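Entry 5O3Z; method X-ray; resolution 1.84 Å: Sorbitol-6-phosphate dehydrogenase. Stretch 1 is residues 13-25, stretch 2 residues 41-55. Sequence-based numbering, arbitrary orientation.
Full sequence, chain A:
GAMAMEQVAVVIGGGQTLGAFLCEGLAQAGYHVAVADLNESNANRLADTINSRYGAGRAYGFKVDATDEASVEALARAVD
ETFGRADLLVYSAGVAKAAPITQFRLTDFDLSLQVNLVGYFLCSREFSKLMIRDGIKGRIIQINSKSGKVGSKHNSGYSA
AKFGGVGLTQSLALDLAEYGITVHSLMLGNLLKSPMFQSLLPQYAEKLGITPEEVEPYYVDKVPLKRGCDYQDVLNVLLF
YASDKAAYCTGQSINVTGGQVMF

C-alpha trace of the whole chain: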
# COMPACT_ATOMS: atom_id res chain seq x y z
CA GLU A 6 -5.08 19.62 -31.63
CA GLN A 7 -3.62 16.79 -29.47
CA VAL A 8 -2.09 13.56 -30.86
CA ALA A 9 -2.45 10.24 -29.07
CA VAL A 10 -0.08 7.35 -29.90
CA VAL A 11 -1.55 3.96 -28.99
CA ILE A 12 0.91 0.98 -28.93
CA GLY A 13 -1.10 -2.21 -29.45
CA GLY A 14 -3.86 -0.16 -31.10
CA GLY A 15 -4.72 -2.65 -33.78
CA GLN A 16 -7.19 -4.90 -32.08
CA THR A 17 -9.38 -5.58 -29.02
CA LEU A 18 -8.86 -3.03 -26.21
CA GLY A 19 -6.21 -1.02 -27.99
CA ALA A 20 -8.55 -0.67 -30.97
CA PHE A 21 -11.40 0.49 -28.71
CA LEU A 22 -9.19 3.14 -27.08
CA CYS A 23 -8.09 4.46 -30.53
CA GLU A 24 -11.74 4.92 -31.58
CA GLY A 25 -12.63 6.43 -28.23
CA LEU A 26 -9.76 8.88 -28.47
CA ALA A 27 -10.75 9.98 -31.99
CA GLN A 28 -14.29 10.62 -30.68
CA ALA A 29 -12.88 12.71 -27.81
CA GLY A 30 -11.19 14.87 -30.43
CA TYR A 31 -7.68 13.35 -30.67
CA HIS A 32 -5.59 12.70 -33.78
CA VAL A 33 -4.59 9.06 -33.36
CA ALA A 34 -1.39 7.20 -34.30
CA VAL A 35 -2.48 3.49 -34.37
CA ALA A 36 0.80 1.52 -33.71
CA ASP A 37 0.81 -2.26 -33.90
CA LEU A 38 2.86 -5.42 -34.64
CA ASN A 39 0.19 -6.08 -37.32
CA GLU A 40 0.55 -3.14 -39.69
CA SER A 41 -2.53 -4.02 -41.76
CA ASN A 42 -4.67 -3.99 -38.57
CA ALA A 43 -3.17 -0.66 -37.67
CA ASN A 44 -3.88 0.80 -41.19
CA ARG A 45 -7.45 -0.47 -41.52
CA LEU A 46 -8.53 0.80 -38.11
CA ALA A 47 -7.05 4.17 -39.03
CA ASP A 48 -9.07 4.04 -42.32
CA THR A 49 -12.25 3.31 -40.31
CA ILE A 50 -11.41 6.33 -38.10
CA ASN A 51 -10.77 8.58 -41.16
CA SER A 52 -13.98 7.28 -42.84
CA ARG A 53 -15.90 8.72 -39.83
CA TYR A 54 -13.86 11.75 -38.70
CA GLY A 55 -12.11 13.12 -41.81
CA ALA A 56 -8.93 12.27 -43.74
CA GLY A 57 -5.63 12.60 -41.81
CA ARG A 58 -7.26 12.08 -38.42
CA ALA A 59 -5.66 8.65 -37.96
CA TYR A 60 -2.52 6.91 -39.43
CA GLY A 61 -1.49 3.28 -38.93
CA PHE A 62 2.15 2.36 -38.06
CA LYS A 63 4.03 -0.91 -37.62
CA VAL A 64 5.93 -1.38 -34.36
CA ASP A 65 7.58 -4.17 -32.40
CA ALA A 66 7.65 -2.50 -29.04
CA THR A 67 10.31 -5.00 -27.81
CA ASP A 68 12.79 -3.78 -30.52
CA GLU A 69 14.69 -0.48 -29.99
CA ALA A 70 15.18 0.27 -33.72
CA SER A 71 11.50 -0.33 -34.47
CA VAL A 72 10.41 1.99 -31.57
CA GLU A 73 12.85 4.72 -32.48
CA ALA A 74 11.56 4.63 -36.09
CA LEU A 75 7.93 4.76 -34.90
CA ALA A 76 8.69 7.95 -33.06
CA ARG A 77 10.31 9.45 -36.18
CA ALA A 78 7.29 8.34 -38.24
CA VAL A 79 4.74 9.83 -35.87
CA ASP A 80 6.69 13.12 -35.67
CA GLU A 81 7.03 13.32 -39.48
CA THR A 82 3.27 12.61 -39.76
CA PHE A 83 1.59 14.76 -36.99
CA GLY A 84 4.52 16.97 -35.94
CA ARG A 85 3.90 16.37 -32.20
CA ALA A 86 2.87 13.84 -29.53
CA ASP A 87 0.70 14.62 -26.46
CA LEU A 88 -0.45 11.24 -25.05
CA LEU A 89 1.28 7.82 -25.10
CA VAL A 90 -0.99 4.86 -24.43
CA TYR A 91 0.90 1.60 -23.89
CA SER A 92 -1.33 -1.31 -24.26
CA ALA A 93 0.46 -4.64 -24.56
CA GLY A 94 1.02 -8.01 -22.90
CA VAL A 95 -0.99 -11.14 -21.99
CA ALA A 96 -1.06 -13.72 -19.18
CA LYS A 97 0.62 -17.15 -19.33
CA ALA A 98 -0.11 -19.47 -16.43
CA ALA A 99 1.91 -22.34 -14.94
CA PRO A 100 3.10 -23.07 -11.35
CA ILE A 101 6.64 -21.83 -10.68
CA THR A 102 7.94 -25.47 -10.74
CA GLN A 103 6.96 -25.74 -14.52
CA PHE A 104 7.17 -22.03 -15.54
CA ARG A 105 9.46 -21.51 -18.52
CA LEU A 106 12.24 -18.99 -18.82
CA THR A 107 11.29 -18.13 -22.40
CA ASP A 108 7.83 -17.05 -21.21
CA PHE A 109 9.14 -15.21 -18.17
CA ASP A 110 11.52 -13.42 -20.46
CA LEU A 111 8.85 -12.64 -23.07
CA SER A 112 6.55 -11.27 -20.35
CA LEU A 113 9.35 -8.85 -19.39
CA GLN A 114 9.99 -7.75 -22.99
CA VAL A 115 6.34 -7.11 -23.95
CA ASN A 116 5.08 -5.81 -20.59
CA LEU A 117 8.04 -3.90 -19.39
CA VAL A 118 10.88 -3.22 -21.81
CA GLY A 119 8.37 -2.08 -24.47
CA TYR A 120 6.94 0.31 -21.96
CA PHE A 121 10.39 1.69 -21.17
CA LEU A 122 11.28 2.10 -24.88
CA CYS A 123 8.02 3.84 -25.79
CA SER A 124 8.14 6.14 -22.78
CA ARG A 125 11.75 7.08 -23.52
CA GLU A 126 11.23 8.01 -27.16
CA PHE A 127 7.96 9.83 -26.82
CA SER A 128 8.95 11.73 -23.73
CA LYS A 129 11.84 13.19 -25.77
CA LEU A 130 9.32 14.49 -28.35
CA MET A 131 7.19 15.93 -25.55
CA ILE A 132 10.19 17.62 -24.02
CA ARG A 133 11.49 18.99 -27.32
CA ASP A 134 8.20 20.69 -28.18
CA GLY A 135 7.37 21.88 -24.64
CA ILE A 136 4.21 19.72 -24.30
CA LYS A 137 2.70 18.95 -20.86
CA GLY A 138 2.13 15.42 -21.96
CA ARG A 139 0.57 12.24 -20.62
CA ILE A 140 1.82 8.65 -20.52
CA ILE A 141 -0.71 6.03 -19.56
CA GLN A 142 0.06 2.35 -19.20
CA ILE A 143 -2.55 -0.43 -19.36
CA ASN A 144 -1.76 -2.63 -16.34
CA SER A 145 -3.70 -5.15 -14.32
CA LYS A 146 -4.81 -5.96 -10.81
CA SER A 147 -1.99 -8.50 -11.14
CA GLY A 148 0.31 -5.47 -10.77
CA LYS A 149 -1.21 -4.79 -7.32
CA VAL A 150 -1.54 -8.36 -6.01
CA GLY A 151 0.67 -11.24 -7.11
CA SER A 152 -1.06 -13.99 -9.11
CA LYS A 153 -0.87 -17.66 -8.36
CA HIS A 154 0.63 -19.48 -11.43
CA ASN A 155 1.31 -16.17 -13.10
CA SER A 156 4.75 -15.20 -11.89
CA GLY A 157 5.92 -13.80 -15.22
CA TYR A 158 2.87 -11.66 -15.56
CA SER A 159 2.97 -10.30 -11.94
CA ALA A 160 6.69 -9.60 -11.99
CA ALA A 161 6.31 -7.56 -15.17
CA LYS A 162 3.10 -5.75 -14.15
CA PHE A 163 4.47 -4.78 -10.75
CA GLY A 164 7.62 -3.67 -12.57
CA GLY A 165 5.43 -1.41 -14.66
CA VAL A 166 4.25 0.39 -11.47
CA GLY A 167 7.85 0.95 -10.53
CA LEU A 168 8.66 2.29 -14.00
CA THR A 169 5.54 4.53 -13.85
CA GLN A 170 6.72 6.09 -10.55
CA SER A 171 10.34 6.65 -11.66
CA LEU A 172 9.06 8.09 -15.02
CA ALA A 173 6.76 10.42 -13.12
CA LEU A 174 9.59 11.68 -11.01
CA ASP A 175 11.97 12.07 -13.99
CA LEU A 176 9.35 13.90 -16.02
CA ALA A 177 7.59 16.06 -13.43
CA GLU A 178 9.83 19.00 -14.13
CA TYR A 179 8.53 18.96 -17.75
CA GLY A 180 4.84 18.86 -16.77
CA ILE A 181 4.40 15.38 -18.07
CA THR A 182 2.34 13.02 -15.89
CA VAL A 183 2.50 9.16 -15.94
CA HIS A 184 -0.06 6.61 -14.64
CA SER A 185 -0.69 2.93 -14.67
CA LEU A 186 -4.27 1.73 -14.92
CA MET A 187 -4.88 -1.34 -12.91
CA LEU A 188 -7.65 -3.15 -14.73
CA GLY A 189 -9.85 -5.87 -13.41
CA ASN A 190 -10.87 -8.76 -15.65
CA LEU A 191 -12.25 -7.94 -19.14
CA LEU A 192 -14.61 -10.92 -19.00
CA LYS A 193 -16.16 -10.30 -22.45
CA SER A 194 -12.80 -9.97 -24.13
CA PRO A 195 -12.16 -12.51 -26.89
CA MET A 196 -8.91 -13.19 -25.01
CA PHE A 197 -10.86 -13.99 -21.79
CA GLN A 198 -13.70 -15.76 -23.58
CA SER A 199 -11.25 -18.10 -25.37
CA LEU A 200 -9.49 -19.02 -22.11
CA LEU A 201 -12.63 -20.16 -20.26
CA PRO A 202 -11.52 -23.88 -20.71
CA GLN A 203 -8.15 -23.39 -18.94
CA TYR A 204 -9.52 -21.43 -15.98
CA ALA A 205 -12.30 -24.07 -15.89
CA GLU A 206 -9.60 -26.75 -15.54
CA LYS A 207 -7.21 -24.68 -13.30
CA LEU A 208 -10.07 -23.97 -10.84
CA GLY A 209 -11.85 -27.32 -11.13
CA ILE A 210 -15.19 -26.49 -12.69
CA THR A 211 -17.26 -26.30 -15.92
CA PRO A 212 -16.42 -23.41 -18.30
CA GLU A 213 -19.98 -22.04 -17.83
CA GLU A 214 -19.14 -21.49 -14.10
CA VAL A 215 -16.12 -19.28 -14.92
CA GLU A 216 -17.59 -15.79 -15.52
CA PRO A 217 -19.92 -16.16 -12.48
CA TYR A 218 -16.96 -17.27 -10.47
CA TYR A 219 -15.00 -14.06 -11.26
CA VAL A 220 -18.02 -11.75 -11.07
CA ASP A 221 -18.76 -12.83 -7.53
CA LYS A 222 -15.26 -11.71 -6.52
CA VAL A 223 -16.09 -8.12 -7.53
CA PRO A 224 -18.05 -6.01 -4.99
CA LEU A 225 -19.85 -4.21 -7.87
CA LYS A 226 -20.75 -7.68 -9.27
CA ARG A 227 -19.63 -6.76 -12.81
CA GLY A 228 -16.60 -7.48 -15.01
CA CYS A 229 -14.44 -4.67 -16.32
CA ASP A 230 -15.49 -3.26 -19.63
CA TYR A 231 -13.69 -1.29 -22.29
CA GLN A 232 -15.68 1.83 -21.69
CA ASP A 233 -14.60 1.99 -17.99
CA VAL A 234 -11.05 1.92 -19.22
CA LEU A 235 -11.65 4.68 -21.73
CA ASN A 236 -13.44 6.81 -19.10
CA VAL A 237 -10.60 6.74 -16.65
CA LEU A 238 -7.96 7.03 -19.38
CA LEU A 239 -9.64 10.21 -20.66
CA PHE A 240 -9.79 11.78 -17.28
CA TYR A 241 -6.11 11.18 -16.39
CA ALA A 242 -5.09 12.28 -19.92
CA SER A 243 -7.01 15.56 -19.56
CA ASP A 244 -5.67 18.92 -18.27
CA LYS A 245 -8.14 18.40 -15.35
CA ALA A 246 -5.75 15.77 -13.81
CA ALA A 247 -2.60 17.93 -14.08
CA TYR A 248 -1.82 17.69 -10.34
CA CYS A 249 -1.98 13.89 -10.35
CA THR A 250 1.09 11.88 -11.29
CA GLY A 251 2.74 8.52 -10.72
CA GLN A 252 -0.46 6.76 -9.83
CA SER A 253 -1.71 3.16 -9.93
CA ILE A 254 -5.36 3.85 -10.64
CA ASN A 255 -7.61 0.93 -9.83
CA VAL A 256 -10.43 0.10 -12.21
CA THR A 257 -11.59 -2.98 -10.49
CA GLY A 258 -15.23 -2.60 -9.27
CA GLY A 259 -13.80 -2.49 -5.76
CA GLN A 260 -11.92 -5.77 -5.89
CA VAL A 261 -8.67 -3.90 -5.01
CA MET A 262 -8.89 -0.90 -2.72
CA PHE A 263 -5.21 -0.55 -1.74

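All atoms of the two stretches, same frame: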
# COMPACT_ATOMS: atom_id res chain seq x y z
N GLY A 13 -0.15 -1.07 -29.57
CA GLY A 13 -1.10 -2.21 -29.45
C GLY A 13 -2.52 -1.79 -29.84
O GLY A 13 -3.47 -2.49 -29.53
N GLY A 14 -2.62 -0.69 -30.59
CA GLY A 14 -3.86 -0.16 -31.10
C GLY A 14 -4.65 -0.93 -32.12
O GLY A 14 -5.80 -0.56 -32.41
N GLY A 15 -4.14 -2.04 -32.62
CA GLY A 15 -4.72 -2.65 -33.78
C GLY A 15 -5.81 -3.65 -33.57
O GLY A 15 -6.41 -4.13 -34.51
N GLN A 16 -6.10 -3.97 -32.33
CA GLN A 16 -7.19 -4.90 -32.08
C GLN A 16 -7.68 -4.73 -30.65
O GLN A 16 -7.04 -4.03 -29.86
CB GLN A 16 -6.68 -6.34 -32.28
CG GLN A 16 -5.35 -6.57 -31.54
CD GLN A 16 -4.98 -8.04 -31.40
OE1 GLN A 16 -4.57 -8.67 -32.37
NE2 GLN A 16 -5.09 -8.57 -30.19
N THR A 17 -8.81 -5.39 -30.36
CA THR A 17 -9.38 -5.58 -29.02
C THR A 17 -9.38 -4.26 -28.26
O THR A 17 -9.86 -3.25 -28.81
CB THR A 17 -8.68 -6.76 -28.34
OG1 THR A 17 -7.26 -6.62 -28.48
CG2 THR A 17 -9.09 -8.07 -29.02
N LEU A 18 -8.83 -4.22 -27.04
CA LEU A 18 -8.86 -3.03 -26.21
C LEU A 18 -8.14 -1.83 -26.79
O LEU A 18 -8.66 -0.71 -26.74
CB LEU A 18 -8.30 -3.32 -24.78
CG LEU A 18 -8.11 -2.06 -23.90
CD1 LEU A 18 -9.44 -1.36 -23.55
CD2 LEU A 18 -7.32 -2.34 -22.60
N GLY A 19 -6.92 -2.05 -27.28
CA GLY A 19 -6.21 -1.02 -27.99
C GLY A 19 -7.02 -0.36 -29.10
O GLY A 19 -6.99 0.87 -29.24
N ALA A 20 -7.76 -1.19 -29.83
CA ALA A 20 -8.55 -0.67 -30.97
C ALA A 20 -9.72 0.20 -30.45
O ALA A 20 -9.99 1.26 -30.97
CB ALA A 20 -9.07 -1.82 -31.82
N PHE A 21 -10.35 -0.26 -29.37
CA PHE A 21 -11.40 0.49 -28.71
C PHE A 21 -10.89 1.81 -28.19
O PHE A 21 -11.61 2.78 -28.31
CB PHE A 21 -12.01 -0.33 -27.58
CG PHE A 21 -13.25 0.28 -26.96
CD1 PHE A 21 -13.15 1.31 -26.02
CD2 PHE A 21 -14.52 -0.22 -27.28
CE1 PHE A 21 -14.30 1.86 -25.45
CE2 PHE A 21 -15.67 0.30 -26.69
CZ PHE A 21 -15.57 1.33 -25.77
N LEU A 22 -9.69 1.87 -27.58
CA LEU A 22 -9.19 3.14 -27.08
C LEU A 22 -8.88 4.11 -28.21
O LEU A 22 -9.08 5.31 -28.04
CB LEU A 22 -7.96 2.96 -26.20
CG LEU A 22 -8.14 2.17 -24.92
CD1 LEU A 22 -6.75 1.90 -24.32
CD2 LEU A 22 -8.99 2.98 -23.93
N CYS A 23 -8.35 3.59 -29.33
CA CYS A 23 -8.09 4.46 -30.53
C CYS A 23 -9.38 5.13 -31.02
O CYS A 23 -9.41 6.32 -31.27
CB CYS A 23 -7.48 3.62 -31.67
SG CYS A 23 -5.76 3.14 -31.38
N GLU A 24 -10.45 4.37 -31.10
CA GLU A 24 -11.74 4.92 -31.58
C GLU A 24 -12.31 5.95 -30.59
O GLU A 24 -12.79 7.07 -30.95
CB GLU A 24 -12.75 3.82 -31.75
CG GLU A 24 -12.28 2.77 -32.73
CD GLU A 24 -13.38 1.91 -33.31
OE1 GLU A 24 -14.51 2.41 -33.51
OE2 GLU A 24 -13.11 0.74 -33.61
N GLY A 25 -12.18 5.59 -29.32
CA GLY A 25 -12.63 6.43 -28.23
C GLY A 25 -11.87 7.72 -28.16
O GLY A 25 -12.44 8.75 -27.89
N SER A 41 -1.30 -4.11 -40.97
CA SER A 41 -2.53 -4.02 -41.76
C SER A 41 -3.72 -3.70 -40.81
O SER A 41 -4.56 -2.90 -41.18
CB SER A 41 -2.79 -5.25 -42.61
OG SER A 41 -3.39 -6.25 -41.86
N ASN A 42 -3.74 -4.34 -39.63
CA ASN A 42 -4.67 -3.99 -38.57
C ASN A 42 -4.55 -2.55 -38.20
O ASN A 42 -5.56 -1.85 -38.15
CB ASN A 42 -4.45 -4.84 -37.34
CG ASN A 42 -4.99 -6.21 -37.52
OD1 ASN A 42 -5.53 -6.54 -38.58
ND2 ASN A 42 -4.82 -7.04 -36.51
N ALA A 43 -3.34 -2.06 -37.96
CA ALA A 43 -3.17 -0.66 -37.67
C ALA A 43 -3.77 0.25 -38.78
O ALA A 43 -4.54 1.19 -38.48
CB ALA A 43 -1.71 -0.28 -37.41
N ASN A 44 -3.40 -0.02 -40.04
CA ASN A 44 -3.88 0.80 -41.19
C ASN A 44 -5.37 0.82 -41.43
O ASN A 44 -5.91 1.89 -41.74
CB ASN A 44 -3.18 0.37 -42.47
CG ASN A 44 -1.72 0.78 -42.47
OD1 ASN A 44 -1.38 1.94 -42.26
ND2 ASN A 44 -0.85 -0.17 -42.71
N ARG A 45 -6.01 -0.35 -41.34
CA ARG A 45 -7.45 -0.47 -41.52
C ARG A 45 -8.32 0.19 -40.42
O ARG A 45 -9.43 0.72 -40.70
CB ARG A 45 -7.81 -1.94 -41.53
CG ARG A 45 -9.25 -2.26 -41.84
CD ARG A 45 -9.62 -3.63 -41.29
NE ARG A 45 -8.40 -4.41 -41.11
CZ ARG A 45 -7.87 -5.26 -41.98
NH1 ARG A 45 -8.47 -5.50 -43.13
NH2 ARG A 45 -6.72 -5.87 -41.69
N LEU A 46 -7.85 0.12 -39.17
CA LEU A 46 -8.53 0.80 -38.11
C LEU A 46 -8.38 2.27 -38.34
O LEU A 46 -9.34 2.98 -38.20
CB LEU A 46 -7.97 0.41 -36.70
CG LEU A 46 -8.67 1.11 -35.54
CD1 LEU A 46 -10.08 0.58 -35.41
CD2 LEU A 46 -7.94 0.89 -34.23
N ALA A 47 -7.20 2.76 -38.72
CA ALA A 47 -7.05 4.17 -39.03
C ALA A 47 -7.95 4.63 -40.21
O ALA A 47 -8.36 5.78 -40.26
CB ALA A 47 -5.60 4.50 -39.35
N ASP A 48 -8.19 3.73 -41.15
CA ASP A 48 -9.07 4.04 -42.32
C ASP A 48 -10.51 4.17 -41.79
O ASP A 48 -11.17 5.14 -42.06
CB ASP A 48 -9.02 2.88 -43.37
CG ASP A 48 -7.75 2.92 -44.28
OD1 ASP A 48 -6.98 3.91 -44.28
OD2 ASP A 48 -7.54 1.93 -45.03
N THR A 49 -10.96 3.19 -41.04
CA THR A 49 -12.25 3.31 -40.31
C THR A 49 -12.40 4.65 -39.57
O THR A 49 -13.40 5.36 -39.71
CB THR A 49 -12.36 2.16 -39.31
OG1 THR A 49 -12.33 0.94 -40.05
CG2 THR A 49 -13.64 2.26 -38.44
N ILE A 50 -11.40 5.02 -38.79
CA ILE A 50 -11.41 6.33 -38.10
C ILE A 50 -11.44 7.50 -39.09
O ILE A 50 -12.24 8.43 -38.91
CB ILE A 50 -10.24 6.43 -37.06
CG1 ILE A 50 -10.58 5.53 -35.86
CG2 ILE A 50 -9.97 7.89 -36.63
CD1 ILE A 50 -9.40 4.80 -35.29
N ASN A 51 -10.65 7.49 -40.14
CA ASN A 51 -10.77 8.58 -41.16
C ASN A 51 -12.09 8.57 -41.97
O ASN A 51 -12.60 9.62 -42.34
CB ASN A 51 -9.57 8.60 -42.09
CG ASN A 51 -8.27 8.90 -41.36
OD1 ASN A 51 -8.25 9.55 -40.30
ND2 ASN A 51 -7.18 8.46 -41.94
N SER A 52 -12.66 7.39 -42.20
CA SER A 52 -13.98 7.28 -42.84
C SER A 52 -15.12 7.90 -42.03
O SER A 52 -16.21 8.17 -42.60
CB SER A 52 -14.34 5.81 -43.08
OG SER A 52 -13.52 5.31 -44.12
N ARG A 53 -14.92 8.07 -40.70
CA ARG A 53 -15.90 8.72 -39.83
C ARG A 53 -15.56 10.15 -39.46
O ARG A 53 -16.48 10.96 -39.31
CB ARG A 53 -16.10 7.89 -38.58
CG ARG A 53 -16.54 8.68 -37.35
CD ARG A 53 -17.10 7.78 -36.27
NE ARG A 53 -17.85 8.60 -35.31
CZ ARG A 53 -18.35 8.14 -34.16
NH1 ARG A 53 -18.19 6.86 -33.80
NH2 ARG A 53 -19.00 8.95 -33.35
N TYR A 54 -14.28 10.50 -39.32
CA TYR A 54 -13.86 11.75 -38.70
C TYR A 54 -13.15 12.71 -39.63
O TYR A 54 -12.89 13.84 -39.22
CB TYR A 54 -12.92 11.49 -37.48
CG TYR A 54 -13.58 10.85 -36.30
CD1 TYR A 54 -14.43 11.60 -35.49
CD2 TYR A 54 -13.44 9.52 -36.04
CE1 TYR A 54 -15.08 11.03 -34.43
CE2 TYR A 54 -14.09 8.93 -34.97
CZ TYR A 54 -14.91 9.72 -34.17
OH TYR A 54 -15.57 9.14 -33.11
N GLY A 55 -12.81 12.27 -40.84
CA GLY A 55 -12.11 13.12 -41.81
C GLY A 55 -10.74 12.55 -42.11
O GLY A 55 -10.12 11.90 -41.23

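How do the two backbones lie against each other? The helix that includes Leu18 to Gly25 and the helix that is already under way at Ser41 and runs to Tyr54 point roughly the same way, their axes 26° apart and 10.5 Å at closest approach. The tightest spot lies before the first helix, in the glycine loop: Gly15 CA comes within 4.6 Å of Ala43 CA. A side chain at Gly15 would point toward the second helix, and a CB there would sit about 3.3 Å from Asn42 CB, so its absence permits the approach. Gly15 O lies 3.5 Å from Asn42 CB.

Which side chain fills the space between the helices? Leu46 does, with chi1 t and chi2 p. Leu46 CD2 reaches Gly14 O at 3.2 Å, Ala20 CB at 3.8 Å and Cys23 CB at 3.8 Å, a methyl set among small residues. Leu46 CD1 lies instead 3.5 Å from Glu24 OE2, near the more exposed edge.

What continues the contact one turn further on? Ile50 points toward the first helix with chi1 m; its chi2, 141°, falls between wells. Ile50 CD1 stands 4.3 Å from Cys23 CB and 4.4 Å from Glu24 CG, loose apolar contacts. Glu24 leaves its helix sideways, but chi1 m and chi2 t bring its end nearer the second helix. Beyond, Tyr54, also m, places OH 4.1 Å from Glu24 O.

Do polar groups tie the stretches together? No hydrogen bond crosses between them; the contact rests on shape and apolar packing. Some polar side chains bond within their own stretch: Thr49, at chi1 m, turns OG1 back to donate to Arg45 O at 3.0 Å, and Ser52 OG, also m, does likewise to Asp48 O at 3.1 Å. Arg45 NH2 makes only a weak hydrogen bond to Asn42 OD1, at 3.4 Å.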